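Local coordinates for plasmin and fibronectin-binding protein A (Streptococcus pneumoniae, PDB 4MR0), which acts as a fibronectin-dependent adhesin and invasin on the pneumococcal surface, binding human fibronectin, plasmin, plasminogen and serum albumin, at residues Lys119-Val124 against Gln136-Ala141; Ala178-Gly183 against Ile192-Gly197; Leu310-Lys313 against Ala318-Asp321. One frame throughout, in Å; residues are numbered along the deposited sequence.

Interaction 1: Lys119-Val124 against Gln136-Ala141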
loop_
_atom_site.group_PDB
_atom_site.type_symbol
_atom_site.label_atom_id
_atom_site.label_comp_id
_atom_site.label_asym_id
_atom_site.label_seq_id
_atom_site.Cartn_x
_atom_site.Cartn_y
_atom_site.Cartn_z
ATOM N N LYS A 119 9.722 -12.490 -29.641
ATOM C CA LYS A 119 10.576 -12.233 -30.804
ATOM C C LYS A 119 9.955 -12.895 -32.031
ATOM O O LYS A 119 10.160 -12.456 -33.164
ATOM C CB LYS A 119 11.984 -12.799 -30.573
ATOM C CG LYS A 119 12.659 -12.297 -29.304
ATOM C CD LYS A 119 12.847 -10.789 -29.320
ATOM C CE LYS A 119 14.204 -10.386 -29.877
ATOM N NZ LYS A 119 15.299 -10.677 -28.907
ATOM N N ASP A 120 9.193 -13.958 -31.788
ATOM C CA ASP A 120 8.521 -14.691 -32.853
ATOM C C ASP A 120 7.561 -13.796 -33.620
ATOM O O ASP A 120 7.193 -14.098 -34.759
ATOM C CB ASP A 120 7.733 -15.866 -32.271
ATOM C CG ASP A 120 8.626 -16.973 -31.753
ATOM O OD1 ASP A 120 9.818 -16.708 -31.483
ATOM O OD2 ASP A 120 8.126 -18.110 -31.606
ATOM N N TYR A 121 7.158 -12.694 -32.998
ATOM C CA TYR A 121 6.212 -11.792 -33.632
ATOM C C TYR A 121 6.773 -10.435 -34.023
ATOM O O TYR A 121 6.019 -9.496 -34.284
ATOM C CB TYR A 121 4.985 -11.626 -32.733
ATOM C CG TYR A 121 4.369 -12.953 -32.355
ATOM C CD1 TYR A 121 4.907 -13.719 -31.321
ATOM C CD2 TYR A 121 3.278 -13.466 -33.060
ATOM C CE1 TYR A 121 4.376 -14.964 -30.997
ATOM C CE2 TYR A 121 2.739 -14.712 -32.743
ATOM C CZ TYR A 121 3.295 -15.453 -31.712
ATOM O OH TYR A 121 2.777 -16.685 -31.392
ATOM N N GLY A 122 8.097 -10.328 -34.069
ATOM C CA GLY A 122 8.705 -9.077 -34.479
ATOM C C GLY A 122 9.281 -8.186 -33.399
ATOM O O GLY A 122 9.789 -7.105 -33.701
ATOM N N ALA A 123 9.195 -8.608 -32.143
ATOM C CA ALA A 123 9.751 -7.803 -31.064
ATOM C C ALA A 123 11.253 -7.724 -31.314
ATOM O O ALA A 123 11.887 -8.745 -31.571
ATOM C CB ALA A 123 9.475 -8.462 -29.719
ATOM N N VAL A 124 11.818 -6.522 -31.245
ATOM C CA VAL A 124 13.249 -6.346 -31.476
ATOM C C VAL A 124 14.028 -6.353 -30.163
ATOM O O VAL A 124 15.135 -6.882 -30.094
ATOM C CB VAL A 124 13.530 -5.031 -32.231
ATOM C CG1 VAL A 124 15.033 -4.871 -32.465
ATOM C CG2 VAL A 124 12.776 -5.030 -33.564
ATOM N N GLN A 136 1.673 -7.851 -28.016
ATOM C CA GLN A 136 0.236 -8.105 -27.995
ATOM C C GLN A 136 -0.125 -9.329 -28.839
ATOM O O GLN A 136 -0.968 -10.135 -28.443
ATOM C CB GLN A 136 -0.529 -6.885 -28.503
ATOM C CG GLN A 136 -2.031 -6.935 -28.222
ATOM C CD GLN A 136 -2.352 -7.040 -26.734
ATOM O OE1 GLN A 136 -2.778 -8.090 -26.244
ATOM N NE2 GLN A 136 -2.136 -5.954 -26.008
ATOM N N ASP A 137 0.508 -9.471 -30.001
ATOM C CA ASP A 137 0.232 -10.616 -30.867
ATOM C C ASP A 137 0.633 -11.916 -30.173
ATOM O O ASP A 137 -0.025 -12.944 -30.329
ATOM C CB ASP A 137 0.985 -10.489 -32.203
ATOM C CG ASP A 137 0.553 -9.271 -33.005
ATOM O OD1 ASP A 137 -0.627 -8.879 -32.907
ATOM O OD2 ASP A 137 1.393 -8.712 -33.745
ATOM N N ALA A 138 1.717 -11.869 -29.408
ATOM C CA ALA A 138 2.182 -13.042 -28.687
ATOM C C ALA A 138 1.128 -13.426 -27.657
ATOM O O ALA A 138 0.732 -14.587 -27.555
ATOM C CB ALA A 138 3.506 -12.748 -27.996
ATOM N N ILE A 139 0.673 -12.435 -26.895
ATOM C CA ILE A 139 -0.336 -12.660 -25.873
ATOM C C ILE A 139 -1.628 -13.183 -26.491
ATOM O O ILE A 139 -2.215 -14.144 -25.996
ATOM C CB ILE A 139 -0.628 -11.354 -25.093
ATOM C CG1 ILE A 139 0.599 -10.962 -24.260
ATOM C CG2 ILE A 139 -1.834 -11.540 -24.192
ATOM C CD1 ILE A 139 0.476 -9.616 -23.589
ATOM N N ASP A 140 -2.068 -12.548 -27.573
ATOM C CA ASP A 140 -3.297 -12.963 -28.244
ATOM C C ASP A 140 -3.246 -14.417 -28.699
ATOM O O ASP A 140 -4.226 -15.147 -28.566
ATOM C CB ASP A 140 -3.583 -12.053 -29.442
ATOM C CG ASP A 140 -3.999 -10.657 -29.023
ATOM O OD1 ASP A 140 -4.197 -10.438 -27.809
ATOM O OD2 ASP A 140 -4.136 -9.780 -29.906
ATOM N N ALA A 141 -2.105 -14.839 -29.233
ATOM C CA ALA A 141 -1.955 -16.218 -29.685
ATOM C C ALA A 141 -1.975 -17.163 -28.489
ATOM O O ALA A 141 -2.580 -18.237 -28.538
ATOM C CB ALA A 141 -0.649 -16.378 -30.453
#
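Tyr-121 and Ala-138 mark the closest approach of the two backbones, their CA atoms 6.5 Å apart, where a turn leaving the 3-10 residues 119-120 comes up against one flank of helix 132-143. The contact illustrates how one aromatic side chain can bridge a loop and a helix. The tyrosine ring lies on the helix backbone itself: Ala-138 CA sits over one face, 3.9 Å from the ring centroid and 18° off the ring normal, a CH-pi contact. On the same side of the ring, toward its two flanks, Ala-138 CB meets CD1 at 3.7 Å and the methylene carbon CB of Asp-137 meets CD2 at 3.9 Å, while the carboxylate plane is turned 54° from the ring. One helical turn beyond Asp-137, the methyl CB of Ala-141 reaches the phenol oxygen OH of Tyr-121 at 3.6 Å. With chi1 at -54°, Tyr-121 CG stands opposite its own carbonyl carbon, a setting that carries the ring along residues 137 to 141. The alanine at 138 probably allows the ring to lie this near the helix backbone. On the loop side, a backbone hydrogen bond from Gly-122 N to Lys-119 O, 3.1 Å long, closes the turn. The helix lies at the N-terminal end of the parallel beta-helix, consistent with the capping helix of pectate lyase-like folds. Tyr-121 and Ala-141 both also touch Leu-116 of strand 116-117, whereas the helix sets Gln-136 and Ile-139 against strand 164-165, and Ala-123 packs on Tyr-158 of strand 156-160.

Interaction 2: Ala178-Gly183 against Ile192-Gly197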
loop_
_atom_site.group_PDB
_atom_site.type_symbol
_atom_site.label_atom_id
_atom_site.label_comp_id
_atom_site.label_asym_id
_atom_site.label_seq_id
_atom_site.Cartn_x
_atom_site.Cartn_y
_atom_site.Cartn_z
ATOM N N ALA A 178 15.538 -8.995 -18.971
ATOM C CA ALA A 178 14.509 -8.487 -19.868
ATOM C C ALA A 178 13.867 -7.303 -19.152
ATOM O O ALA A 178 13.473 -7.411 -17.982
ATOM C CB ALA A 178 13.466 -9.561 -20.154
ATOM N N THR A 179 13.791 -6.170 -19.842
ATOM C CA THR A 179 13.193 -4.963 -19.283
ATOM C C THR A 179 12.090 -4.425 -20.193
ATOM O O THR A 179 12.289 -4.257 -21.397
ATOM C CB THR A 179 14.245 -3.831 -19.104
ATOM O OG1 THR A 179 15.206 -4.215 -18.116
ATOM C CG2 THR A 179 13.569 -2.540 -18.669
ATOM N N ILE A 180 10.925 -4.161 -19.618
ATOM C CA ILE A 180 9.835 -3.602 -20.393
ATOM C C ILE A 180 9.918 -2.098 -20.164
ATOM O O ILE A 180 9.816 -1.630 -19.029
ATOM C CB ILE A 180 8.487 -4.193 -19.933
ATOM C CG1 ILE A 180 8.437 -5.669 -20.347
ATOM C CG2 ILE A 180 7.326 -3.423 -20.550
ATOM C CD1 ILE A 180 7.167 -6.376 -19.992
ATOM N N LEU A 181 10.142 -1.343 -21.237
ATOM C CA LEU A 181 10.277 0.108 -21.129
ATOM C C LEU A 181 9.004 0.873 -21.461
ATOM O O LEU A 181 8.485 0.795 -22.576
ATOM C CB LEU A 181 11.416 0.589 -22.038
ATOM C CG LEU A 181 11.701 2.094 -22.072
ATOM C CD1 LEU A 181 12.085 2.593 -20.683
ATOM C CD2 LEU A 181 12.821 2.371 -23.079
ATOM N N ASN A 182 8.505 1.632 -20.493
ATOM C CA ASN A 182 7.290 2.404 -20.714
ATOM C C ASN A 182 7.503 3.627 -21.603
ATOM O O ASN A 182 8.131 4.610 -21.193
ATOM C CB ASN A 182 6.689 2.846 -19.384
ATOM C CG ASN A 182 5.447 3.688 -19.574
ATOM O OD1 ASN A 182 4.783 3.593 -20.609
ATOM N ND2 ASN A 182 5.116 4.503 -18.574
ATOM N N GLY A 183 6.969 3.559 -22.820
ATOM C CA GLY A 183 7.093 4.662 -23.756
ATOM C C GLY A 183 5.747 5.302 -24.054
ATOM O O GLY A 183 5.592 6.012 -25.048
ATOM N N ILE A 192 0.120 3.520 -18.185
ATOM C CA ILE A 192 0.222 2.269 -17.441
ATOM C C ILE A 192 0.480 1.198 -18.492
ATOM O O ILE A 192 -0.276 1.075 -19.454
ATOM C CB ILE A 192 -1.094 1.993 -16.690
ATOM C CG1 ILE A 192 -1.369 3.155 -15.721
ATOM C CG2 ILE A 192 -1.023 0.649 -15.958
ATOM C CD1 ILE A 192 -2.730 3.091 -15.015
ATOM N N VAL A 193 1.550 0.433 -18.302
ATOM C CA VAL A 193 1.966 -0.595 -19.258
ATOM C C VAL A 193 1.025 -1.763 -19.548
ATOM O O VAL A 193 0.785 -2.088 -20.713
ATOM C CB VAL A 193 3.345 -1.171 -18.853
ATOM C CG1 VAL A 193 3.851 -2.118 -19.930
ATOM C CG2 VAL A 193 4.335 -0.036 -18.651
ATOM N N PHE A 194 0.502 -2.394 -18.502
ATOM C CA PHE A 194 -0.387 -3.545 -18.654
ATOM C C PHE A 194 -1.768 -3.345 -18.030
ATOM O O PHE A 194 -1.879 -2.809 -16.927
ATOM C CB PHE A 194 0.251 -4.782 -18.010
ATOM C CG PHE A 194 1.551 -5.197 -18.632
ATOM C CD1 PHE A 194 1.575 -5.766 -19.901
ATOM C CD2 PHE A 194 2.750 -5.007 -17.956
ATOM C CE1 PHE A 194 2.775 -6.153 -20.484
ATOM C CE2 PHE A 194 3.956 -5.388 -18.526
ATOM C CZ PHE A 194 3.966 -5.959 -19.798
ATOM N N MET A 195 -2.803 -3.795 -18.743
ATOM C CA MET A 195 -4.188 -3.724 -18.274
ATOM C C MET A 195 -4.900 -5.046 -18.585
ATOM O O MET A 195 -4.512 -5.757 -19.516
ATOM C CB MET A 195 -4.930 -2.582 -18.952
ATOM C CG MET A 195 -4.533 -1.200 -18.454
ATOM S SD MET A 195 -5.640 0.108 -19.054
ATOM C CE MET A 195 -4.834 1.579 -18.500
ATOM N N THR A 196 -5.920 -5.385 -17.795
ATOM C CA THR A 196 -6.669 -6.623 -17.999
ATOM C C THR A 196 -7.991 -6.366 -18.714
ATOM O O THR A 196 -8.883 -7.217 -18.740
ATOM C CB THR A 196 -6.965 -7.328 -16.667
ATOM O OG1 THR A 196 -7.784 -6.483 -15.852
ATOM C CG2 THR A 196 -5.671 -7.652 -15.934
ATOM N N GLY A 197 -8.108 -5.181 -19.295
ATOM C CA GLY A 197 -9.303 -4.816 -20.030
ATOM C C GLY A 197 -8.921 -3.773 -21.059
ATOM O O GLY A 197 -7.877 -3.136 -20.935
#
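Asn-182 and Val-193 bring the backbones nearest, 6.3 Å between CA atoms, where strand 178-182 faces a chain that turns a corner at Val-193 before entering strand 194-195. In the parallel beta-helix that forms this part of the longer surface adhesin, the two segments meet through inward side chains, a worked example of how a solenoid fills its interior. Val-193 divides its branches between two partners. Its CG1 touches Ile-180 CG2 at 3.8 Å, and its CG2 lies 3.8 Å from Asn-182 CB, the asparagine and valine side chains passing alongside. CG1 stands anti to the valine's own nitrogen (chi1 -173°), which turns it toward Ile-180; this methyl also lies over one face of the adjacent Phe-194 ring. The buried amide of Asn-182 is gripped by several bonds: ND2 donates to Ser-191 OG and Met-223 O, and OD1 accepts from Ile-184 N, so its rotation is fixed. Phe-194 is held further by an edge-to-face meeting with Tyr-216 and by contact with Phe-246. Ile-180 comes head-on to Phe-194, at the ring's edge and in its plane: methyl CD1 stands 3.7 Å from CE2 and a tight 3.2 Å from CZ of Phe-194.

Interaction 3: Leu310-Lys313 against Ala318-Asp321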
loop_
_atom_site.group_PDB
_atom_site.type_symbol
_atom_site.label_atom_id
_atom_site.label_comp_id
_atom_site.label_asym_id
_atom_site.label_seq_id
_atom_site.Cartn_x
_atom_site.Cartn_y
_atom_site.Cartn_z
ATOM N N LEU A 310 -13.991 -1.557 -7.253
ATOM C CA LEU A 310 -14.041 -1.130 -8.644
ATOM C C LEU A 310 -15.073 -0.041 -8.947
ATOM O O LEU A 310 -16.272 -0.317 -9.077
ATOM C CB LEU A 310 -14.280 -2.363 -9.534
ATOM C CG LEU A 310 -14.192 -2.238 -11.056
ATOM C CD1 LEU A 310 -12.834 -1.699 -11.476
ATOM C CD2 LEU A 310 -14.426 -3.620 -11.673
ATOM N N THR A 311 -14.592 1.196 -9.045
ATOM C CA THR A 311 -15.436 2.354 -9.356
ATOM C C THR A 311 -14.710 3.184 -10.408
ATOM O O THR A 311 -13.499 3.066 -10.573
ATOM C CB THR A 311 -15.684 3.257 -8.115
ATOM O OG1 THR A 311 -14.464 3.905 -7.733
ATOM C CG2 THR A 311 -16.209 2.426 -6.945
ATOM N N ARG A 312 -15.445 4.028 -11.122
ATOM C CA ARG A 312 -14.824 4.854 -12.145
ATOM C C ARG A 312 -13.896 5.893 -11.515
ATOM O O ARG A 312 -12.874 6.261 -12.095
ATOM C CB ARG A 312 -15.911 5.513 -13.007
ATOM C CG ARG A 312 -16.713 4.488 -13.798
ATOM C CD ARG A 312 -17.863 5.109 -14.584
ATOM N NE ARG A 312 -17.404 5.962 -15.675
ATOM C CZ ARG A 312 -18.221 6.564 -16.536
ATOM N NH1 ARG A 312 -19.535 6.403 -16.429
ATOM N NH2 ARG A 312 -17.730 7.328 -17.503
ATOM N N LYS A 313 -14.243 6.336 -10.310
ATOM C CA LYS A 313 -13.438 7.316 -9.589
ATOM C C LYS A 313 -12.038 6.765 -9.294
ATOM O O LYS A 313 -11.034 7.434 -9.534
ATOM C CB LYS A 313 -14.134 7.692 -8.276
ATOM C CG LYS A 313 -13.337 8.645 -7.388
ATOM C CD LYS A 313 -13.233 10.033 -8.001
ATOM C CE LYS A 313 -12.318 10.936 -7.176
ATOM N NZ LYS A 313 -12.745 11.020 -5.744
ATOM N N ALA A 318 -12.064 1.934 -17.035
ATOM C CA ALA A 318 -13.221 1.183 -17.493
ATOM C C ALA A 318 -14.519 1.823 -17.005
ATOM O O ALA A 318 -14.495 2.777 -16.218
ATOM C CB ALA A 318 -13.130 -0.262 -17.003
ATOM N N LEU A 319 -15.641 1.292 -17.477
ATOM C CA LEU A 319 -16.955 1.798 -17.102
ATOM C C LEU A 319 -17.515 1.182 -15.822
ATOM O O LEU A 319 -18.453 1.728 -15.242
ATOM C CB LEU A 319 -17.959 1.567 -18.236
ATOM C CG LEU A 319 -17.796 2.406 -19.500
ATOM C CD1 LEU A 319 -18.864 1.988 -20.494
ATOM C CD2 LEU A 319 -17.902 3.897 -19.168
ATOM N N ASN A 320 -16.952 0.056 -15.390
ATOM C CA ASN A 320 -17.424 -0.620 -14.176
ATOM C C ASN A 320 -17.545 0.385 -13.041
ATOM O O ASN A 320 -16.570 1.035 -12.676
ATOM C CB ASN A 320 -16.461 -1.740 -13.778
ATOM C CG ASN A 320 -16.282 -2.771 -14.877
ATOM O OD1 ASN A 320 -16.460 -3.972 -14.658
ATOM N ND2 ASN A 320 -15.923 -2.306 -16.066
ATOM N N ASP A 321 -18.741 0.501 -12.465
ATOM C CA ASP A 321 -18.949 1.479 -11.409
ATOM C C ASP A 321 -19.860 1.008 -10.268
ATOM O O ASP A 321 -20.498 1.834 -9.613
ATOM C CB ASP A 321 -19.514 2.752 -12.054
ATOM C CG ASP A 321 -19.292 3.997 -11.221
ATOM O OD1 ASP A 321 -18.216 4.133 -10.594
ATOM O OD2 ASP A 321 -20.193 4.860 -11.217
HETATM O O HOH W 1 -14.727 5.556 -16.722
HETATM O O HOH W 2 -17.176 6.222 -9.345
#
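Leu-310 opens the first segment by setting its branched end against Asn-320, within a long loop that leaves strand 306-308 of the parallel beta-helix and runs on to strand 329-337. Such excursions show how a repetitive solenoid can carry irregular structure that folds back on itself. The leucine methyl CD2 touches Asn-320 CB at 3.5 Å, the two side chains crossing at a slant, and both residues also rest on Asn-250 of strand 243-252. Thr-311 follows with its CA nearest that of Asp-321, 4.2 Å away; its hydroxyl OG1 is engaged within the loop by Gly-314 N, and Gly-314 itself belongs to a manganese site. Arg-312 supplies the direct hydrogen bond between the two segments. Its backbone N donates to Asp-321 OD1 over 2.8 Å and at 177°, almost straight, arriving on the anti side of the carboxylate and 33° out of its plane. Beyond this bond the arginine chain crosses Asp-321 at roughly a right angle, and the side chains touch through their aliphatic carbons, CG lying 3.7 Å from Asp-321 CB, while the charged ends stay apart. Arg-312 CD also lies 3.5 Å from Leu-319 O. A bend at chi3, 68°, turns the guanidinium alongside Leu-319, whose methyl CD2 sits over the centre of one face, 3.8 Å from Arg-312 CZ. A water joins Arg-312 NE to Ala-318 O, accepting from the first and donating to the second. The Lys-313 side chain turns to a cation-pi contact with Tyr-353. The backbone N of Lys-313 donates to a second water, which in turn donates to Asp-321 OD1 at 2.6 Å, giving that carboxylate oxygen a second donor besides Arg-312 N.

The three contacts follow one another along the chain without touching and sample different levels of one beta-helix. Interaction 2 is core: every touching residue is buried, and its chemistry is hydrocarbon packing, with one buried amide satisfied by neighbouring residues. Interaction 1, about 14 Å from it between centres, is partly buried at the N-terminal end, where a loop and a helix meet through an aromatic face. Strand 156-160 links their surroundings, being touched by Ala-123 of interaction 1 and by Leu-181 and Val-193 of interaction 2. Interaction 3 joins two parts of a single loop; partly buried, with Arg-312 and Asp-321 exposed, it is held by a backbone-to-carboxylate hydrogen bond, two bridging waters and an arginine laid over a leucine methyl.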